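Local coordinates for segregation and condensation protein A (Thermococcus onnurineus, PDB 6IVH), which probably serves as the kleisin subunit of an archaeal Smc-based condensin involved in chromosome segregation and condensation, represented here by its helical N-terminal domain, at residues 36-41 against 61-66; 57-62 against 112-117. All blocks are in the same frame, centred on the assembly; numbering follows the deposited sequence.

Overall arrangement
From the N terminus the chain runs through helix 11-20 and strand 29-30 into helix 31-47, which supplies the first side of contact 1. A short connection leads to helix 54-72, where contact 1 closes a loop of 19 intervening residues. Contact 2 starts on that same helix and closes a far longer loop of 49 residues, part of it not modelled, by bringing back helix 107-120. The two spans overlap rather than nest: their segments share S61 and I62, of which I62 works in contact 2, and their centres lie about 9 Å apart. Helix 54-72 thus packs against helices 31-47 and 107-120, while strands 29-30 and 104-105 pair antiparallel just ahead of them.

Contact 1: 36-41 against 61-66; sequences EKYIER and SILVRM
Two consecutive helices of the kleisin N-terminal domain, 31-47 and 54-72, meet here through Y38 and I39 on one and L63 and V64 on the other. The central element is a CH-pi contact: L63 CD1 lies 4.0 Å from the centroid of the Y38 ring, 26° off the ring normal, and therefore over a face. Its position is displaced toward the root of the ring, as its closest approach of 3.6 Å to Y38 CG shows. Y38 CD1 and Y38 CD2 each lie 3.9 Å from L63 CD1, which places that methyl astride the line from CB through the ring. The tyrosine reaches this position with CG anti to the backbone N (chi1 -180°), and the leucine side chain crosses it at about a right angle. Beside this pair, I39 CD1 touches V64 CG2 at 4.0 Å, again with the side chains crossed. No hydrogen bond links the two segments, and the buried surface is modest, 125 Å², with the nearest CA atoms, those of Y38 and L63, 8.5 Å apart. The polar end of Y38 is nevertheless satisfied, because its OH is hydrogen-bonded to A56 O on helix 54-72. A second polar tie between the helices joins L63 O to T35 OG1. Helix 11-20 also meets the tyrosine through P11 and I14, while L63 reaches back to I31 and L34 of helix 31-47.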
ATOM      1  N   GLU A  36       7.791  -0.220   0.042  1.00 35.61           N
ATOM      2  CA  GLU A  36       8.680  -0.382  -1.104  1.00 44.82           C
ATOM      3  C   GLU A  36       8.324  -1.617  -1.925  1.00 48.85           C
ATOM      4  O   GLU A  36       8.530  -1.625  -3.142  1.00 45.02           O
ATOM      5  CB  GLU A  36      10.141  -0.434  -0.650  1.00 48.72           C
ATOM      6  CG  GLU A  36      11.162  -0.313  -1.789  1.00 64.35           C
ATOM      7  CD  GLU A  36      11.055   0.999  -2.560  1.00 65.84           C
ATOM      8  OE1 GLU A  36      10.518   1.980  -2.004  1.00 67.97           O
ATOM      9  OE2 GLU A  36      11.518   1.045  -3.720  1.00 56.80           O
ATOM     10  N   LYS A  37       7.787  -2.661  -1.287  1.00 46.10           N
ATOM     11  CA  LYS A  37       7.289  -3.806  -2.047  1.00 43.65           C
ATOM     12  C   LYS A  37       6.144  -3.391  -2.964  1.00 40.00           C
ATOM     13  O   LYS A  37       6.044  -3.865  -4.103  1.00 36.27           O
ATOM     14  CB  LYS A  37       6.838  -4.919  -1.101  1.00 40.87           C
ATOM     15  CG  LYS A  37       7.945  -5.501  -0.233  1.00 41.04           C
ATOM     16  CD  LYS A  37       7.434  -6.688   0.571  1.00 46.44           C
ATOM     17  CE  LYS A  37       8.507  -7.244   1.495  1.00 46.35           C
ATOM     18  NZ  LYS A  37       8.756  -6.350   2.657  1.00 52.12           N
ATOM     19  N   TYR A  38       5.271  -2.501  -2.482  1.00 37.51           N
ATOM     20  CA  TYR A  38       4.215  -1.958  -3.329  1.00 36.74           C
ATOM     21  C   TYR A  38       4.799  -1.158  -4.486  1.00 39.23           C
ATOM     22  O   TYR A  38       4.345  -1.281  -5.630  1.00 36.87           O
ATOM     23  CB  TYR A  38       3.276  -1.086  -2.494  1.00 34.85           C
ATOM     24  CG  TYR A  38       2.133  -0.468  -3.270  1.00 31.40           C
ATOM     25  CD1 TYR A  38       2.277   0.763  -3.901  1.00 29.98           C
ATOM     26  CD2 TYR A  38       0.906  -1.110  -3.359  1.00 30.55           C
ATOM     27  CE1 TYR A  38       1.232   1.329  -4.608  1.00 33.27           C
ATOM     28  CE2 TYR A  38      -0.141  -0.553  -4.063  1.00 29.22           C
ATOM     29  CZ  TYR A  38       0.025   0.666  -4.685  1.00 34.77           C
ATOM     30  OH  TYR A  38      -1.022   1.221  -5.385  1.00 35.85           O
ATOM     31  N   ILE A  39       5.805  -0.328  -4.206  1.00 38.85           N
ATOM     32  CA  ILE A  39       6.418   0.480  -5.255  1.00 39.76           C
ATOM     33  C   ILE A  39       7.183  -0.405  -6.232  1.00 38.88           C
ATOM     34  O   ILE A  39       7.176  -0.161  -7.446  1.00 35.51           O
ATOM     35  CB  ILE A  39       7.321   1.557  -4.630  1.00 41.54           C
ATOM     36  CG1 ILE A  39       6.470   2.571  -3.858  1.00 42.84           C
ATOM     37  CG2 ILE A  39       8.164   2.241  -5.694  1.00 25.50           C
ATOM     38  CD1 ILE A  39       7.273   3.672  -3.197  1.00 49.18           C
ATOM     39  N   GLU A  40       7.854  -1.443  -5.722  1.00 36.65           N
ATOM     40  CA  GLU A  40       8.526  -2.398  -6.600  1.00 42.03           C
ATOM     41  C   GLU A  40       7.551  -2.980  -7.613  1.00 38.80           C
ATOM     42  O   GLU A  40       7.799  -2.943  -8.823  1.00 37.57           O
ATOM     43  CB  GLU A  40       9.171  -3.517  -5.779  1.00 42.19           C
ATOM     44  CG  GLU A  40      10.436  -3.119  -5.030  1.00 56.38           C
ATOM     45  CD  GLU A  40      10.945  -4.223  -4.116  1.00 73.35           C
ATOM     46  OE1 GLU A  40      10.608  -5.402  -4.359  1.00 75.40           O
ATOM     47  OE2 GLU A  40      11.679  -3.912  -3.154  1.00 80.53           O
ATOM     48  N   ARG A  41       6.424  -3.510  -7.131  1.00 37.98           N
ATOM     49  CA  ARG A  41       5.436  -4.095  -8.032  1.00 39.28           C
ATOM     50  C   ARG A  41       4.813  -3.036  -8.931  1.00 37.08           C
ATOM     51  O   ARG A  41       4.567  -3.290 -10.115  1.00 37.76           O
ATOM     52  CB  ARG A  41       4.357  -4.821  -7.228  1.00 39.95           C
ATOM     53  CG  ARG A  41       3.234  -5.390  -8.073  1.00 44.23           C
ATOM     54  CD  ARG A  41       3.720  -6.566  -8.910  1.00 43.28           C
ATOM     55  NE  ARG A  41       2.607  -7.304  -9.497  1.00 39.13           N
ATOM     56  CZ  ARG A  41       2.737  -8.239 -10.431  1.00 47.88           C
ATOM     57  NH1 ARG A  41       3.939  -8.557 -10.894  1.00 50.29           N
ATOM     58  NH2 ARG A  41       1.663  -8.853 -10.905  1.00 55.04           N
ATOM     59  N   SER A  61       1.799   7.261  -2.661  1.00 36.69           N
ATOM     60  CA  SER A  61       2.114   8.427  -1.841  1.00 38.02           C
ATOM     61  C   SER A  61       1.606   8.250  -0.416  1.00 38.35           C
ATOM     62  O   SER A  61       2.267   8.663   0.544  1.00 33.32           O
ATOM     63  CB  SER A  61       1.517   9.687  -2.470  1.00 40.42           C
ATOM     64  OG  SER A  61       1.923   9.830  -3.821  1.00 50.85           O
ATOM     65  N   ILE A  62       0.433   7.631  -0.260  1.00 35.31           N
ATOM     66  CA  ILE A  62      -0.114   7.398   1.071  1.00 37.51           C
ATOM     67  C   ILE A  62       0.755   6.414   1.845  1.00 35.66           C
ATOM     68  O   ILE A  62       1.062   6.632   3.023  1.00 39.43           O
ATOM     69  CB  ILE A  62      -1.570   6.910   0.968  1.00 38.31           C
ATOM     70  CG1 ILE A  62      -2.432   7.955   0.253  1.00 39.99           C
ATOM     71  CG2 ILE A  62      -2.125   6.595   2.350  1.00 35.62           C
ATOM     72  CD1 ILE A  62      -3.853   7.501  -0.015  1.00 42.25           C
ATOM     73  N   LEU A  63       1.171   5.321   1.196  1.00 35.61           N
ATOM     74  CA  LEU A  63       2.014   4.339   1.869  1.00 35.92           C
ATOM     75  C   LEU A  63       3.367   4.923   2.248  1.00 35.68           C
ATOM     76  O   LEU A  63       3.947   4.530   3.267  1.00 40.33           O
ATOM     77  CB  LEU A  63       2.199   3.106   0.983  1.00 36.60           C
ATOM     78  CG  LEU A  63       0.950   2.254   0.768  1.00 35.12           C
ATOM     79  CD1 LEU A  63       1.256   1.064  -0.129  1.00 32.40           C
ATOM     80  CD2 LEU A  63       0.390   1.795   2.104  1.00 39.44           C
ATOM     81  N   VAL A  64       3.890   5.855   1.447  1.00 32.14           N
ATOM     82  CA  VAL A  64       5.149   6.500   1.799  1.00 37.77           C
ATOM     83  C   VAL A  64       4.982   7.333   3.064  1.00 37.88           C
ATOM     84  O   VAL A  64       5.848   7.325   3.949  1.00 35.83           O
ATOM     85  CB  VAL A  64       5.667   7.345   0.622  1.00 39.99           C
ATOM     86  CG1 VAL A  64       6.846   8.202   1.061  1.00 38.90           C
ATOM     87  CG2 VAL A  64       6.075   6.445  -0.532  1.00 36.19           C
ATOM     88  N   ARG A  65       3.863   8.055   3.180  1.00 32.97           N
ATOM     89  CA  ARG A  65       3.611   8.822   4.395  1.00 41.15           C
ATOM     90  C   ARG A  65       3.389   7.907   5.592  1.00 39.75           C
ATOM     91  O   ARG A  65       3.896   8.175   6.687  1.00 39.68           O
ATOM     92  CB  ARG A  65       2.408   9.745   4.202  1.00 39.86           C
ATOM     93  CG  ARG A  65       1.952  10.421   5.489  1.00 40.25           C
ATOM     94  CD  ARG A  65       0.710  11.272   5.277  1.00 38.46           C
ATOM     95  NE  ARG A  65      -0.398  10.500   4.717  1.00 46.72           N
ATOM     96  CZ  ARG A  65      -1.234   9.759   5.436  1.00 39.86           C
ATOM     97  NH1 ARG A  65      -1.089   9.677   6.752  1.00 44.40           N
ATOM     98  NH2 ARG A  65      -2.214   9.094   4.838  1.00 34.79           N
HETATM   99  N   MSE A  66       2.642   6.823   5.403  1.00 36.28           N
HETATM  100  CA  MSE A  66       2.344   5.910   6.499  1.00 39.99           C
HETATM  101  C   MSE A  66       3.600   5.206   7.001  1.00 41.28           C
HETATM  102  O   MSE A  66       3.680   4.827   8.170  1.00 44.45           O
HETATM  103  CB  MSE A  66       1.296   4.881   6.070  1.00 32.69           C
HETATM  104  CG  MSE A  66      -0.072   5.485   5.809  1.00 35.76           C
HETATM  105 SE   MSE A  66      -1.381   4.175   5.216  0.41 24.40          SE
HETATM  106  CE  MSE A  66      -1.487   3.114   6.846  1.00 48.28           C
TER

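Contact 2: 57-62 against 112-117; sequences ILAASI and DALMDA
The shortest backbone hydrogen bond within the two segments, D116 N to D112 O at 2.9 Å, belongs to the turn of helix 107-120 from which L114 and A117 face A59 and I62. Across the interface itself there is no hydrogen bond; methyl groups do the work. I62 CG2 meets A117 CB at 3.7 Å and L114 CD1 at 3.8 Å. The other branch of the isoleucine carries I62 CD1 to the same A117 CB, also at 3.7 Å, and close to the A117 backbone carbonyl carbon, so the alanine methyl touches both arms of I62. L114 turns its CG away from its own backbone N (chi1 174°), and its branched end arrives at A59, whose CB lies 3.9 Å from L114 CD1 and 4.0 Å from L114 CD2. Contacts spaced three residues apart on each helix, A59 with I62 and L114 with A117, form the inner faces of a helix-helix crossing in the helical kleisin N-terminal domain. The short segment axes approach to 10.2 Å, and their directions differ by 111°, an angle that is neither parallel nor antiparallel. An alanine in place of I62 removes CG2 and CD1, and would probably open a gap beside the A117 methyl and leave L114 CD1 with only the CB atoms of A59 and the new residue to lean on from this segment. L118 also packs on I62, and L15 of helix 11-20 meets L114.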
ATOM      1  N   ILE A  57      -1.745   4.878  -8.099  1.00 27.92           N
ATOM      2  CA  ILE A  57      -0.661   5.853  -8.041  1.00 30.54           C
ATOM      3  C   ILE A  57      -0.741   6.654  -6.749  1.00 33.22           C
ATOM      4  O   ILE A  57       0.271   6.870  -6.072  1.00 35.95           O
ATOM      5  CB  ILE A  57      -0.699   6.766  -9.280  1.00 38.72           C
ATOM      6  CG1 ILE A  57      -0.443   5.955 -10.555  1.00 35.69           C
ATOM      7  CG2 ILE A  57       0.306   7.893  -9.147  1.00 33.51           C
ATOM      8  CD1 ILE A  57      -0.586   6.759 -11.831  1.00 40.20           C
ATOM      9  N   LEU A  58      -1.946   7.098  -6.381  1.00 36.65           N
ATOM     10  CA  LEU A  58      -2.121   7.862  -5.150  1.00 33.66           C
ATOM     11  C   LEU A  58      -1.834   7.018  -3.913  1.00 37.86           C
ATOM     12  O   LEU A  58      -1.335   7.543  -2.909  1.00 36.06           O
ATOM     13  CB  LEU A  58      -3.541   8.429  -5.088  1.00 34.66           C
ATOM     14  CG  LEU A  58      -3.972   9.138  -3.803  1.00 33.91           C
ATOM     15  CD1 LEU A  58      -3.080  10.335  -3.518  1.00 42.94           C
ATOM     16  CD2 LEU A  58      -5.427   9.562  -3.899  1.00 44.47           C
ATOM     17  N   ALA A  59      -2.135   5.717  -3.965  1.00 37.17           N
ATOM     18  CA  ALA A  59      -1.885   4.854  -2.817  1.00 36.56           C
ATOM     19  C   ALA A  59      -0.400   4.765  -2.491  1.00 35.00           C
ATOM     20  O   ALA A  59      -0.031   4.564  -1.328  1.00 35.49           O
ATOM     21  CB  ALA A  59      -2.460   3.460  -3.074  1.00 35.34           C
ATOM     22  N   ALA A  60       0.464   4.909  -3.498  1.00 35.55           N
ATOM     23  CA  ALA A  60       1.902   4.892  -3.249  1.00 35.41           C
ATOM     24  C   ALA A  60       2.318   6.063  -2.368  1.00 39.04           C
ATOM     25  O   ALA A  60       3.103   5.898  -1.427  1.00 35.39           O
ATOM     26  CB  ALA A  60       2.665   4.915  -4.574  1.00 31.24           C
ATOM     27  N   SER A  61       1.799   7.261  -2.661  1.00 36.69           N
ATOM     28  CA  SER A  61       2.114   8.427  -1.841  1.00 38.02           C
ATOM     29  C   SER A  61       1.606   8.250  -0.416  1.00 38.35           C
ATOM     30  O   SER A  61       2.267   8.663   0.544  1.00 33.32           O
ATOM     31  CB  SER A  61       1.517   9.687  -2.470  1.00 40.42           C
ATOM     32  OG  SER A  61       1.923   9.830  -3.821  1.00 50.85           O
ATOM     33  N   ILE A  62       0.433   7.631  -0.260  1.00 35.31           N
ATOM     34  CA  ILE A  62      -0.114   7.398   1.071  1.00 37.51           C
ATOM     35  C   ILE A  62       0.755   6.414   1.845  1.00 35.66           C
ATOM     36  O   ILE A  62       1.062   6.632   3.023  1.00 39.43           O
ATOM     37  CB  ILE A  62      -1.570   6.910   0.968  1.00 38.31           C
ATOM     38  CG1 ILE A  62      -2.432   7.955   0.253  1.00 39.99           C
ATOM     39  CG2 ILE A  62      -2.125   6.595   2.350  1.00 35.62           C
ATOM     40  CD1 ILE A  62      -3.853   7.501  -0.015  1.00 42.25           C
ATOM     41  N   ASP A 112      -8.698  -0.910   5.075  1.00 59.15           N
ATOM     42  CA  ASP A 112      -9.564   0.169   5.542  1.00 59.76           C
ATOM     43  C   ASP A 112      -8.785   1.467   5.718  1.00 60.23           C
ATOM     44  O   ASP A 112      -9.272   2.543   5.352  1.00 59.19           O
ATOM     45  CB  ASP A 112     -10.244  -0.228   6.854  1.00 62.86           C
ATOM     46  CG  ASP A 112     -11.500  -1.054   6.636  1.00 70.76           C
ATOM     47  OD1 ASP A 112     -11.396  -2.299   6.577  1.00 66.95           O
ATOM     48  OD2 ASP A 112     -12.593  -0.457   6.526  1.00 69.77           O
ATOM     49  N   ALA A 113      -7.573   1.386   6.273  1.00 60.95           N
ATOM     50  CA  ALA A 113      -6.772   2.588   6.482  1.00 58.95           C
ATOM     51  C   ALA A 113      -6.393   3.241   5.158  1.00 60.25           C
ATOM     52  O   ALA A 113      -6.421   4.473   5.036  1.00 59.57           O
ATOM     53  CB  ALA A 113      -5.519   2.250   7.290  1.00 55.05           C
ATOM     54  N   LEU A 114      -6.042   2.437   4.151  1.00 60.21           N
ATOM     55  CA  LEU A 114      -5.633   3.008   2.872  1.00 58.05           C
ATOM     56  C   LEU A 114      -6.828   3.565   2.105  1.00 60.39           C
ATOM     57  O   LEU A 114      -6.750   4.661   1.536  1.00 58.79           O
ATOM     58  CB  LEU A 114      -4.890   1.961   2.041  1.00 53.03           C
ATOM     59  CG  LEU A 114      -4.527   2.353   0.612  1.00 56.79           C
ATOM     60  CD1 LEU A 114      -3.623   3.566   0.606  1.00 58.13           C
ATOM     61  CD2 LEU A 114      -3.858   1.200  -0.115  1.00 51.52           C
HETATM   62  N   MSE A 115      -7.938   2.834   2.080  1.00 61.71           N
HETATM   63  CA  MSE A 115      -9.140   3.288   1.377  1.00 65.42           C
HETATM   64  C   MSE A 115      -9.767   4.514   2.036  1.00 65.49           C
HETATM   65  O   MSE A 115     -10.403   5.327   1.363  1.00 65.80           O
HETATM   66  CB  MSE A 115     -10.173   2.162   1.290  1.00 65.33           C
HETATM   67  CG  MSE A 115     -10.498   1.703  -0.130  1.00 65.21           C
HETATM   68 SE   MSE A 115      -8.927   1.294  -1.206  0.74 96.93          SE
HETATM   69  CE  MSE A 115      -8.573  -0.514  -0.584  1.00 48.65           C
ATOM     70  N   ASP A 116      -9.596   4.648   3.354  1.00 65.70           N
ATOM     71  CA  ASP A 116     -10.048   5.864   4.024  1.00 64.50           C
ATOM     72  C   ASP A 116      -9.189   7.057   3.626  1.00 60.38           C
ATOM     73  O   ASP A 116      -9.703   8.167   3.441  1.00 62.45           O
ATOM     74  CB  ASP A 116     -10.035   5.676   5.541  1.00 61.55           C
ATOM     75  CG  ASP A 116     -11.325   5.067   6.066  1.00 69.22           C
ATOM     76  OD1 ASP A 116     -12.336   5.080   5.331  1.00 64.40           O
ATOM     77  OD2 ASP A 116     -11.328   4.581   7.217  1.00 69.65           O
ATOM     78  N   ALA A 117      -7.878   6.847   3.484  1.00 56.61           N
ATOM     79  CA  ALA A 117      -7.006   7.925   3.036  1.00 56.07           C
ATOM     80  C   ALA A 117      -7.210   8.234   1.559  1.00 58.97           C
ATOM     81  O   ALA A 117      -7.072   9.390   1.145  1.00 59.85           O
ATOM     82  CB  ALA A 117      -5.545   7.569   3.308  1.00 53.05           C
TER